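Local coordinates for nonsense-mediated mRNA decay protein 2 (Saccharomyces cerevisiae, PDB 4LUN) that takes part in nonsense-mediated decay of mRNAs that carry premature stop codons, and is represented here by its N-terminal MIF4G domain, at residues S295-T298 / L299-F303; G198-T201 / T202-T205; M1-G4 / R5-E8; D218-S221 / W222-L225; K256-K259 / L260-E263. All coordinates share one frame; numbering follows the deposited sequence. Where two conformers were deposited one is given.

Interaction 1. Residues S295-T298 / L299-F303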
loop_
_atom_site.group_PDB
_atom_site.type_symbol
_atom_site.label_atom_id
_atom_site.label_comp_id
_atom_site.label_asym_id
_atom_site.label_seq_id
_atom_site.Cartn_x
_atom_site.Cartn_y
_atom_site.Cartn_z
ATOM N N SER A 295 -5.618 -0.562 -17.187
ATOM C CA SER A 295 -6.169 -0.917 -15.884
ATOM C C SER A 295 -7.557 -1.545 -15.976
ATOM O O SER A 295 -7.860 -2.492 -15.253
ATOM C CB SER A 295 -6.201 0.307 -14.979
ATOM O OG SER A 295 -4.883 0.691 -14.648
ATOM N N ALA A 296 -8.406 -1.009 -16.853
ATOM C CA ALA A 296 -9.713 -1.607 -17.123
ATOM C C ALA A 296 -9.579 -3.085 -17.500
ATOM O O ALA A 296 -10.330 -3.930 -17.011
ATOM C CB ALA A 296 -10.418 -0.846 -18.228
ATOM N N ILE A 297 -8.608 -3.393 -18.349
ATOM C CA ILE A 297 -8.442 -4.758 -18.837
ATOM C C ILE A 297 -8.007 -5.681 -17.702
ATOM O O ILE A 297 -8.549 -6.774 -17.529
ATOM C CB ILE A 297 -7.456 -4.808 -20.023
ATOM C CG1 ILE A 297 -8.142 -4.242 -21.277
ATOM C CG2 ILE A 297 -6.966 -6.236 -20.258
ATOM C CD1 ILE A 297 -7.221 -4.052 -22.435
ATOM N N THR A 298 -7.054 -5.212 -16.909
ATOM C CA THR A 298 -6.539 -5.987 -15.786
ATOM C C THR A 298 -7.620 -6.219 -14.737
ATOM O O THR A 298 -7.784 -7.339 -14.219
ATOM C CB THR A 298 -5.341 -5.269 -15.155
ATOM O OG1 THR A 298 -4.270 -5.204 -16.112
ATOM C CG2 THR A 298 -4.860 -6.006 -13.903
ATOM N N LEU A 299 -8.364 -5.163 -14.409
ATOM C CA LEU A 299 -9.421 -5.290 -13.401
ATOM C C LEU A 299 -10.499 -6.236 -13.897
ATOM O O LEU A 299 -11.010 -7.074 -13.142
ATOM C CB LEU A 299 -10.015 -3.922 -13.053
ATOM C CG LEU A 299 -9.071 -3.010 -12.270
ATOM C CD1 LEU A 299 -9.517 -1.548 -12.335
ATOM C CD2 LEU A 299 -8.953 -3.473 -10.828
ATOM N N GLY A 300 -10.842 -6.106 -15.176
ATOM C CA GLY A 300 -11.846 -6.965 -15.767
ATOM C C GLY A 300 -11.431 -8.420 -15.777
ATOM O O GLY A 300 -12.243 -9.294 -15.479
ATOM N N GLU A 301 -10.180 -8.686 -16.123
ATOM C CA GLU A 301 -9.674 -10.056 -16.124
ATOM C C GLU A 301 -9.751 -10.661 -14.726
ATOM O O GLU A 301 -10.248 -11.772 -14.553
ATOM C CB GLU A 301 -8.230 -10.104 -16.620
ATOM C CG GLU A 301 -8.087 -9.989 -18.137
ATOM C CD GLU A 301 -6.642 -9.856 -18.595
ATOM O OE1 GLU A 301 -6.403 -9.913 -19.822
ATOM O OE2 GLU A 301 -5.749 -9.688 -17.734
ATOM N N PHE A 302 -9.271 -9.916 -13.736
ATOM C CA PHE A 302 -9.215 -10.408 -12.361
ATOM C C PHE A 302 -10.601 -10.741 -11.822
ATOM O O PHE A 302 -10.823 -11.822 -11.256
ATOM C CB PHE A 302 -8.527 -9.386 -11.445
ATOM C CG PHE A 302 -8.284 -9.897 -10.051
ATOM C CD1 PHE A 302 -7.065 -10.466 -9.714
ATOM C CD2 PHE A 302 -9.275 -9.825 -9.089
ATOM C CE1 PHE A 302 -6.840 -10.942 -8.432
ATOM C CE2 PHE A 302 -9.053 -10.302 -7.808
ATOM C CZ PHE A 302 -7.839 -10.862 -7.488
ATOM N N PHE A 303 -11.538 -9.812 -11.980
ATOM C CA PHE A 303 -12.874 -9.985 -11.411
ATOM C C PHE A 303 -13.832 -10.720 -12.350
ATOM O O PHE A 303 -15.024 -10.853 -12.052
ATOM C CB PHE A 303 -13.462 -8.638 -10.972
ATOM C CG PHE A 303 -12.782 -8.047 -9.753
ATOM C CD1 PHE A 303 -13.227 -8.365 -8.474
ATOM C CD2 PHE A 303 -11.703 -7.190 -9.888
ATOM C CE1 PHE A 303 -12.613 -7.826 -7.348
ATOM C CE2 PHE A 303 -11.074 -6.653 -8.771
ATOM C CZ PHE A 303 -11.530 -6.974 -7.496
HETATM O O HOH W 1 -5.933 -9.466 -14.259
#
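The phenyl ring of F302, carried on a CB that lies 3.5 Å from O of T298 one helical turn back, has CG of F303 at its edge, in plane, and R216 makes a cation-pi interaction with it. Next to it, the F303 ring takes CD2 of F302 over one face, 3.6 Å above its plane and offset toward the rim, while O of L299 sits at its edge in plane. Four consecutive i to i+4 backbone bonds hold the helix from S295 to F302. The first, from N of L299 to O of S295, measures 2.8 Å. The same carbonyl supports the leucine side chain, with CG of L299 only 3.3 Å from O of S295. On the opposite flank, I297 and E301 run side by side in the same direction, CG2 of the isoleucine 3.7 Å from OE1 of the glutamate. The aliphatic part of E301 lies by O of I297, to which CG comes within 3.3 Å. T298 O is gripped twice, by N of F302 and by a water 2.8 Å away that also reaches OE2 of E301 weakly. With OG1 of T298 beside its own backbone N (chi1 -64°), the hydroxyl bonds back to T294 O. In the fold, this last part of helix 277-303 rests on two others: L299 and F302 pack on I208 of helix 201-210, and A296, L299 and F303 meet F247 and I243 of helix 231-271.

Interaction 2. Residues G198-T201 / T202-T205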
loop_
_atom_site.group_PDB
_atom_site.type_symbol
_atom_site.label_atom_id
_atom_site.label_comp_id
_atom_site.label_asym_id
_atom_site.label_seq_id
_atom_site.Cartn_x
_atom_site.Cartn_y
_atom_site.Cartn_z
ATOM N N GLY A 198 -5.568 8.837 -13.834
ATOM C CA GLY A 198 -5.370 7.411 -14.071
ATOM C C GLY A 198 -4.196 6.755 -13.361
ATOM O O GLY A 198 -4.021 5.540 -13.449
ATOM N N PHE A 199 -3.376 7.535 -12.667
ATOM C CA PHE A 199 -2.249 6.937 -11.953
ATOM C C PHE A 199 -2.683 6.043 -10.779
ATOM O O PHE A 199 -2.015 5.042 -10.459
ATOM C CB PHE A 199 -1.267 8.018 -11.466
ATOM C CG PHE A 199 -0.639 8.822 -12.576
ATOM C CD1 PHE A 199 0.337 8.266 -13.380
ATOM C CD2 PHE A 199 -1.014 10.139 -12.799
ATOM C CE1 PHE A 199 0.925 9.004 -14.398
ATOM C CE2 PHE A 199 -0.426 10.886 -13.828
ATOM C CZ PHE A 199 0.537 10.308 -14.622
ATOM N N THR A 200 -3.784 6.381 -10.110
ATOM C CA THR A 200 -4.160 5.559 -8.957
ATOM C C THR A 200 -4.762 4.226 -9.364
ATOM O O THR A 200 -4.868 3.326 -8.530
ATOM C CB THR A 200 -5.123 6.258 -7.978
ATOM O OG1 THR A 200 -6.408 6.387 -8.581
ATOM C CG2 THR A 200 -4.583 7.626 -7.582
ATOM N N THR A 201 -5.162 4.082 -10.625
ATOM C CA THR A 201 -5.701 2.794 -11.067
ATOM C C THR A 201 -4.619 1.721 -10.936
ATOM O O THR A 201 -4.931 0.547 -10.727
ATOM C CB THR A 201 -6.258 2.812 -12.514
ATOM O OG1 THR A 201 -5.213 3.149 -13.426
ATOM C CG2 THR A 201 -7.422 3.787 -12.675
ATOM N N THR A 202 -3.354 2.110 -11.053
ATOM C CA THR A 202 -2.269 1.144 -10.890
ATOM C C THR A 202 -2.032 0.709 -9.438
ATOM O O THR A 202 -1.441 -0.344 -9.186
ATOM C CB THR A 202 -0.950 1.612 -11.543
ATOM O OG1 THR A 202 -0.331 2.623 -10.730
ATOM C CG2 THR A 202 -1.222 2.156 -12.939
ATOM N N ILE A 203 -2.482 1.504 -8.470
ATOM C CA ILE A 203 -2.442 1.063 -7.073
ATOM C C ILE A 203 -3.449 -0.082 -6.923
ATOM O O ILE A 203 -3.187 -1.102 -6.272
ATOM C CB ILE A 203 -2.837 2.205 -6.110
ATOM C CG1 ILE A 203 -1.867 3.372 -6.197
ATOM C CG2 ILE A 203 -2.885 1.709 -4.671
ATOM C CD1 ILE A 203 -2.387 4.610 -5.450
ATOM N N ALA A 204 -4.609 0.091 -7.546
ATOM C CA ALA A 204 -5.679 -0.894 -7.425
ATOM C C ALA A 204 -5.250 -2.216 -8.044
ATOM O O ALA A 204 -5.456 -3.272 -7.446
ATOM C CB ALA A 204 -6.925 -0.392 -8.099
ATOM N N THR A 205 -4.663 -2.157 -9.238
ATOM C CA THR A 205 -4.258 -3.391 -9.916
ATOM C C THR A 205 -3.089 -4.069 -9.215
ATOM O O THR A 205 -3.039 -5.295 -9.111
ATOM C CB THR A 205 -3.942 -3.171 -11.415
ATOM O OG1 THR A 205 -2.909 -2.191 -11.557
ATOM C CG2 THR A 205 -5.161 -2.662 -12.112
#
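F199 O faces T202 and the backbone winds at first by i to i+3 steps, as in a 3-10-like turn, before T205 N reaches T201 O at 3.1 Å in the i to i+4 pattern of an alpha helix. T202 returns to F199 O with two donors. Its hydroxyl OG1 approaches at 3.0 Å in the carbonyl plane, whereas its backbone N, 3.3 Å from the same O, stands 57° out of that plane. OG1 of T202 gets there because it lies between the backbone N and the carbonyl carbon (chi1 76°). T201 uses the same kind of rotamer one residue earlier: its OG1 donates to G198 O at 2.7 Å and is also hydrogen-bonded to S295 OG of helix 277-303. A buried hydroxyl is thereby tied to two partners. The carbonyl of T200 accepts two weak hydrogen bonds, from N of I203 and N of A204. Over it lies the isoleucine, whose CB is 3.4 Å from O of T200 and whose CD1 ends 4.1 Å from CB of T200. The T200 hydroxyl itself turns to L191 O. Further along, CG2 of T205 lies 3.5 Å from O of T201. The F199 ring packs on helix 130-152 and forms a cation-pi contact with R291. Hydroxyls of T201 and T202 bonding to carbonyls three residues back mark the start of helix 201-210, where the chain passes from 3-10-like to alpha-helical bonding in the all-helical, HEAT-repeat MIF4G fold.

Interaction 3. Residues M1-G4 / R5-E8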
loop_
_atom_site.group_PDB
_atom_site.type_symbol
_atom_site.label_atom_id
_atom_site.label_comp_id
_atom_site.label_asym_id
_atom_site.label_seq_id
_atom_site.Cartn_x
_atom_site.Cartn_y
_atom_site.Cartn_z
ATOM N N MET A 1 7.818 -16.248 2.644
ATOM C CA MET A 1 7.011 -16.599 3.808
ATOM C C MET A 1 5.668 -17.220 3.407
ATOM O O MET A 1 4.849 -16.594 2.731
ATOM C CB MET A 1 6.814 -15.371 4.708
ATOM C CG MET A 1 5.674 -15.490 5.699
ATOM S SD MET A 1 5.791 -14.320 7.071
ATOM C CE MET A 1 6.964 -13.124 6.426
ATOM N N ASP A 2 5.455 -18.464 3.828
ATOM C CA ASP A 2 4.232 -19.182 3.496
ATOM C C ASP A 2 3.116 -18.844 4.480
ATOM O O ASP A 2 3.355 -18.198 5.498
ATOM C CB ASP A 2 4.485 -20.695 3.456
ATOM C CG ASP A 2 4.636 -21.307 4.839
ATOM O OD1 ASP A 2 4.201 -22.463 5.020
ATOM O OD2 ASP A 2 5.190 -20.644 5.742
ATOM N N ASP A 3 1.897 -19.277 4.167
ATOM C CA ASP A 3 0.746 -18.988 5.019
ATOM C C ASP A 3 0.922 -19.573 6.424
ATOM O O ASP A 3 0.424 -19.017 7.390
ATOM C CB ASP A 3 -0.558 -19.494 4.385
ATOM C CG ASP A 3 -0.990 -18.666 3.171
ATOM O OD1 ASP A 3 -0.508 -17.524 3.016
ATOM O OD2 ASP A 3 -1.824 -19.156 2.380
ATOM N N GLY A 4 1.628 -20.694 6.528
ATOM C CA GLY A 4 1.899 -21.305 7.816
ATOM C C GLY A 4 2.702 -20.396 8.725
ATOM O O GLY A 4 2.381 -20.245 9.906
ATOM N N ARG A 5 3.745 -19.783 8.175
ATOM C CA ARG A 5 4.580 -18.860 8.938
ATOM C C ARG A 5 3.824 -17.566 9.256
ATOM O O ARG A 5 3.997 -16.988 10.332
ATOM C CB ARG A 5 5.871 -18.551 8.173
ATOM C CG ARG A 5 6.817 -17.612 8.905
ATOM C CD ARG A 5 7.199 -18.147 10.276
ATOM N NE ARG A 5 8.104 -17.237 10.970
ATOM C CZ ARG A 5 8.433 -17.334 12.253
ATOM N NH1 ARG A 5 7.924 -18.304 13.003
ATOM N NH2 ARG A 5 9.269 -16.454 12.788
ATOM N N LYS A 6 2.990 -17.113 8.324
ATOM C CA LYS A 6 2.130 -15.964 8.592
ATOM C C LYS A 6 1.262 -16.239 9.808
ATOM O O LYS A 6 1.128 -15.396 10.696
ATOM C CB LYS A 6 1.225 -15.657 7.392
ATOM C CG LYS A 6 1.883 -14.871 6.272
ATOM C CD LYS A 6 0.836 -14.407 5.266
ATOM C CE LYS A 6 1.446 -13.536 4.184
ATOM N NZ LYS A 6 2.797 -14.023 3.791
ATOM N N LYS A 7 0.674 -17.430 9.854
ATOM C CA LYS A 7 -0.208 -17.793 10.961
ATOM C C LYS A 7 0.556 -17.955 12.280
ATOM O O LYS A 7 0.064 -17.560 13.345
ATOM C CB LYS A 7 -1.040 -19.033 10.610
ATOM C CG LYS A 7 -2.053 -18.773 9.497
ATOM C CD LYS A 7 -2.829 -20.028 9.112
ATOM C CE LYS A 7 -2.484 -20.472 7.700
ATOM N NZ LYS A 7 -3.676 -20.445 6.804
ATOM N N GLU A 8 1.761 -18.519 12.213
ATOM C CA GLU A 8 2.622 -18.614 13.388
ATOM C C GLU A 8 2.888 -17.237 13.991
ATOM O O GLU A 8 2.745 -17.037 15.197
ATOM C CB GLU A 8 3.970 -19.246 13.026
ATOM C CG GLU A 8 3.948 -20.744 12.778
ATOM C CD GLU A 8 5.342 -21.296 12.505
ATOM O OE1 GLU A 8 6.330 -20.659 12.933
ATOM O OE2 GLU A 8 5.446 -22.362 11.859
#
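M1 lays its side chain obliquely over the aliphatic stems of R5 and K6, with SD 3.9 Å from CG of R5 and CG of M1 equally close to CG of K6. The thioether thus covers the base of two charged side chains at the very start of the chain. D2 is the N-cap of the helix that follows. Its CG lies between the backbone N and the carbonyl carbon (chi1 74°), which brings OD2 back over the first turn to accept from N of R5 at 3.0 Å. The amide meets this oxygen from above the carboxylate plane, 50° out of it. The backbone carbonyl of the same aspartate takes N of K6, so one residue serves two amides of the opening turn; the negative charges of D2 and D3 would probably also suit the positive end of the helix dipole. The K7 chain folds across the D3 peptide, CE resting 3.3 Å from O of D3 and 4.0 Å from CB of D3. Although D3 has lysines nearby, its OD1 is bonded to NE1 of W222. The guanidinium of R5 reaches E8, and NH1 and OE1 form a salt bridge of 2.8 Å with the carboxylate oxygen almost in the guanidinium plane. A second salt bridge joins NH2 of R5 to E95. Helix 3-17 therefore begins between two parts of the fold: M1 packs on I91 and V94 of helix 87-104, the helix that also supplies E95, while K6 and K7 touch L225 in the loop leading to helix 231-271.

Interaction 4. Residues D218-S221 / W222-L225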
loop_
_atom_site.group_PDB
_atom_site.type_symbol
_atom_site.label_atom_id
_atom_site.label_comp_id
_atom_site.label_asym_id
_atom_site.label_seq_id
_atom_site.Cartn_x
_atom_site.Cartn_y
_atom_site.Cartn_z
ATOM N N ASP A 218 -14.336 -17.222 -2.311
ATOM C CA ASP A 218 -14.077 -18.638 -2.056
ATOM C C ASP A 218 -12.710 -18.897 -1.434
ATOM O O ASP A 218 -12.473 -19.968 -0.876
ATOM C CB ASP A 218 -14.230 -19.453 -3.338
ATOM C CG ASP A 218 -15.662 -19.525 -3.807
ATOM O OD1 ASP A 218 -16.566 -19.389 -2.958
ATOM O OD2 ASP A 218 -15.884 -19.711 -5.024
ATOM N N ASP A 219 -11.811 -17.921 -1.518
ATOM C CA ASP A 219 -10.468 -18.096 -0.976
ATOM C C ASP A 219 -10.447 -17.770 0.513
ATOM O O ASP A 219 -10.422 -16.600 0.893
ATOM C CB ASP A 219 -9.472 -17.198 -1.718
ATOM C CG ASP A 219 -8.034 -17.636 -1.523
ATOM O OD1 ASP A 219 -7.753 -18.352 -0.538
ATOM O OD2 ASP A 219 -7.181 -17.262 -2.355
ATOM N N ASN A 220 -10.465 -18.801 1.355
ATOM C CA ASN A 220 -10.482 -18.602 2.799
ATOM C C ASN A 220 -9.105 -18.691 3.463
ATOM O O ASN A 220 -9.000 -18.648 4.684
ATOM C CB ASN A 220 -11.411 -19.621 3.461
ATOM C CG ASN A 220 -12.835 -19.527 2.964
ATOM O OD1 ASN A 220 -13.248 -18.511 2.408
ATOM N ND2 ASN A 220 -13.599 -20.594 3.169
ATOM N N SER A 221 -8.054 -18.787 2.653
ATOM C CA SER A 221 -6.704 -19.022 3.156
ATOM C C SER A 221 -6.214 -18.001 4.191
ATOM O O SER A 221 -5.415 -18.341 5.061
ATOM C CB SER A 221 -5.717 -19.101 1.994
ATOM O OG SER A 221 -5.771 -17.922 1.211
ATOM N N TRP A 222 -6.702 -16.762 4.110
ATOM C CA TRP A 222 -6.253 -15.715 5.032
ATOM C C TRP A 222 -7.283 -15.327 6.097
ATOM O O TRP A 222 -7.052 -14.392 6.866
ATOM C CB TRP A 222 -5.795 -14.458 4.263
ATOM C CG TRP A 222 -4.515 -14.638 3.516
ATOM C CD1 TRP A 222 -3.655 -15.691 3.604
ATOM C CD2 TRP A 222 -3.946 -13.730 2.553
ATOM N NE1 TRP A 222 -2.583 -15.499 2.757
ATOM C CE2 TRP A 222 -2.740 -14.308 2.100
ATOM C CE3 TRP A 222 -4.340 -12.493 2.035
ATOM C CZ2 TRP A 222 -1.922 -13.682 1.150
ATOM C CZ3 TRP A 222 -3.523 -11.875 1.081
ATOM C CH2 TRP A 222 -2.331 -12.478 0.653
ATOM N N ASP A 223 -8.393 -16.061 6.174
ATOM C CA ASP A 223 -9.434 -15.746 7.149
ATOM C C ASP A 223 -8.930 -15.660 8.593
ATOM O O ASP A 223 -9.405 -14.826 9.359
ATOM C CB ASP A 223 -10.578 -16.767 7.081
ATOM C CG ASP A 223 -11.462 -16.582 5.864
ATOM O OD1 ASP A 223 -11.274 -15.598 5.102
ATOM O OD2 ASP A 223 -12.377 -17.422 5.681
ATOM N N ASP A 224 -7.978 -16.517 8.965
ATOM C CA ASP A 224 -7.443 -16.517 10.328
ATOM C C ASP A 224 -6.526 -15.326 10.576
ATOM O O ASP A 224 -6.156 -15.045 11.721
ATOM C CB ASP A 224 -6.634 -17.791 10.601
ATOM C CG ASP A 224 -7.498 -19.020 10.761
ATOM O OD1 ASP A 224 -8.731 -18.880 10.920
ATOM O OD2 ASP A 224 -6.929 -20.133 10.739
ATOM N N LEU A 225 -6.147 -14.643 9.502
ATOM C CA LEU A 225 -5.197 -13.543 9.597
ATOM C C LEU A 225 -5.900 -12.197 9.646
ATOM O O LEU A 225 -5.293 -11.186 9.992
ATOM C CB LEU A 225 -4.243 -13.558 8.413
ATOM C CG LEU A 225 -3.481 -14.856 8.194
ATOM C CD1 LEU A 225 -2.602 -14.753 6.934
ATOM C CD2 LEU A 225 -2.654 -15.161 9.423
HETATM O O HOH W 2 -9.005 -15.342 3.039
HETATM O O HOH W 3 -13.019 -15.738 2.763
HETATM O O HOH W 4 -6.580 -18.773 7.579
#
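A type I beta turn runs from N220 to D223, overlapped at its start by an Asx turn on D219. The beta turn is closed by N of D223 and O of N220, 3.0 Å apart. The side chains of N220 and D223 slant across each other, with OD2 of D223 3.3 Å from CB of N220 and the amide and carboxylate planes 30° apart. In the Asx turn OD1 of D219 accepts twice from S221: from the backbone N at 3.2 Å and from OG at 2.7 Å, both from the same face of the carboxylate plane. OG of S221 can reach it because it lies between its own N and carbonyl carbon (chi1 57°), a place that also sets it over one face of the W222 ring. The indole begins against the preceding peptide, CD1 of W222 3.5 Å from C of S221, and packs on F211 and P213. One water stitches the two turns together, donating to O of D219 and OD1 of D223 and accepting from N of W222, 2.9 Å away. The whole is an Asx turn running into a type I beta turn, in the surface loop that joins helices 201-210 and 231-271 of the MIF4G domain.

Interaction 5. Residues K256-K259 / L260-E263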
loop_
_atom_site.group_PDB
_atom_site.type_symbol
_atom_site.label_atom_id
_atom_site.label_comp_id
_atom_site.label_asym_id
_atom_site.label_seq_id
_atom_site.Cartn_x
_atom_site.Cartn_y
_atom_site.Cartn_z
ATOM N N LYS A 256 -13.525 10.233 -26.735
ATOM C CA LYS A 256 -12.755 11.438 -27.076
ATOM C C LYS A 256 -11.544 11.160 -27.963
ATOM O O LYS A 256 -11.302 11.890 -28.931
ATOM C CB LYS A 256 -12.277 12.174 -25.822
ATOM C CG LYS A 256 -13.369 12.800 -24.975
ATOM C CD LYS A 256 -12.746 13.573 -23.805
ATOM C CE LYS A 256 -13.813 14.172 -22.893
ATOM N NZ LYS A 256 -13.331 14.322 -21.484
ATOM N N VAL A 257 -10.748 10.142 -27.635
ATOM C CA VAL A 257 -9.568 9.901 -28.461
ATOM C C VAL A 257 -9.933 9.412 -29.871
ATOM O O VAL A 257 -9.278 9.771 -30.844
ATOM C CB VAL A 257 -8.503 8.975 -27.809
ATOM C CG1 VAL A 257 -7.989 9.564 -26.492
ATOM C CG2 VAL A 257 -9.026 7.552 -27.619
ATOM N N ASN A 258 -10.978 8.601 -29.968
ATOM C CA ASN A 258 -11.419 8.162 -31.286
ATOM C C ASN A 258 -11.967 9.307 -32.141
ATOM O O ASN A 258 -11.691 9.377 -33.328
ATOM C CB ASN A 258 -12.402 6.993 -31.181
ATOM C CG ASN A 258 -11.696 5.662 -30.943
ATOM O OD1 ASN A 258 -10.810 5.262 -31.698
ATOM N ND2 ASN A 258 -12.087 4.976 -29.890
ATOM N N LYS A 259 -12.702 10.223 -31.517
ATOM C CA LYS A 259 -13.247 11.380 -32.222
ATOM C C LYS A 259 -12.120 12.275 -32.731
ATOM O O LYS A 259 -12.131 12.715 -33.889
ATOM C CB LYS A 259 -14.137 12.218 -31.315
ATOM C CG LYS A 259 -14.874 13.290 -32.094
ATOM C CD LYS A 259 -15.080 14.549 -31.283
ATOM C CE LYS A 259 -15.820 15.582 -32.110
ATOM N NZ LYS A 259 -17.159 15.072 -32.521
ATOM N N LEU A 260 -11.152 12.551 -31.863
ATOM C CA LEU A 260 -10.025 13.408 -32.249
ATOM C C LEU A 260 -9.181 12.761 -33.330
ATOM O O LEU A 260 -8.759 13.427 -34.278
ATOM C CB LEU A 260 -9.155 13.764 -31.044
ATOM C CG LEU A 260 -9.860 14.651 -30.020
ATOM C CD1 LEU A 260 -9.098 14.684 -28.710
ATOM C CD2 LEU A 260 -9.984 16.042 -30.610
ATOM N N GLN A 261 -8.952 11.454 -33.201
ATOM C CA GLN A 261 -8.196 10.734 -34.215
ATOM C C GLN A 261 -8.907 10.774 -35.572
ATOM O O GLN A 261 -8.279 10.980 -36.628
ATOM C CB GLN A 261 -7.970 9.291 -33.774
ATOM C CG GLN A 261 -7.240 8.481 -34.828
ATOM C CD GLN A 261 -7.065 7.027 -34.435
ATOM O OE1 GLN A 261 -8.041 6.310 -34.214
ATOM N NE2 GLN A 261 -5.812 6.585 -34.357
ATOM N N ARG A 262 -10.228 10.614 -35.552
ATOM C CA ARG A 262 -10.997 10.610 -36.793
ATOM C C ARG A 262 -10.929 11.969 -37.464
ATOM O O ARG A 262 -10.714 12.054 -38.669
ATOM C CB ARG A 262 -12.455 10.226 -36.530
ATOM C CG ARG A 262 -12.662 8.744 -36.272
ATOM C CD ARG A 262 -14.110 8.460 -35.908
ATOM N NE ARG A 262 -14.958 8.397 -37.091
ATOM C CZ ARG A 262 -15.136 7.291 -37.807
ATOM N NH1 ARG A 262 -14.528 6.167 -37.448
ATOM N NH2 ARG A 262 -15.920 7.305 -38.877
ATOM N N GLU A 263 -11.092 13.036 -36.685
ATOM C CA GLU A 263 -11.009 14.376 -37.266
ATOM C C GLU A 263 -9.614 14.677 -37.821
ATOM O O GLU A 263 -9.502 15.292 -38.879
ATOM C CB GLU A 263 -11.424 15.455 -36.258
ATOM C CG GLU A 263 -12.909 15.437 -35.913
ATOM C CD GLU A 263 -13.813 15.439 -37.144
ATOM O OE1 GLU A 263 -13.586 16.249 -38.067
ATOM O OE2 GLU A 263 -14.755 14.619 -37.190
HETATM O O HOH W 5 -8.631 3.736 -33.826
HETATM O O HOH W 6 -10.785 6.596 -34.636
#
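K259, L260 and N258 carry most of this contact, one turn of the long alpha helix 231-271 in a HEAT-like, all-helical protein. L260 looks inward. Its N donates to O of K256 at 3.0 Å, and its side chain folds over the same carbonyl, with CG of L260 3.3 Å from that O. From there the leucine packs on E281 and L285 of helix 277-303, so the inner face of the turn joins two antiparallel neighbours in a hairpin. K259 lies on the exposed side. Its carbonyl receives N of E263, and CG of E263 stands 3.5 Å from it, yet the charged ends do not pair: NZ of K259 stays 5.3 Å from OE2 of E263, which is in a salt bridge with K266. N258 and Q261 run side by side, pointing the same way, their amide planes 47° apart and OD1 of N258 3.9 Å from OE1 of Q261. Two acceptors facing each other do not bond directly; a water 2.7 Å from OE1 of Q261 reaches OD1 of N258 weakly, and another lies between that OE1 and O of N258, though both waters have more acceptors in reach than protons. The OD1 contacts of N258, including that to H312, are doubtful, belonging to one of two conformers. NE2 of Q261 bonds to the carbonyl of H313; both histidines come from the C-terminal tag, not the native protein. R262 completes the turn with its N on O of N258, while CG of R262 lies over that carbonyl oxygen at 3.2 Å.

Along the chain the order is interaction 3, 2, 4, 5 and 1. Two pairs touch. Interactions 1 and 2, centres 11 Å apart, join helices 277-303 and 201-210 through S295 and T201 and through T298 and L299 packed on T205. Interactions 3 and 4, centres 12 Å apart, tie the N-terminal helix 3-17 to the loop before helix 231-271. Interaction 5 lies on helix 231-271, about 25 Å between centres from both interactions 1 and 2, and 52 Å from interaction 3, on the opposite side of the chain's centre. In this elongated helical stack, the N-terminal helix is thus fastened to a loop more than two hundred residues later.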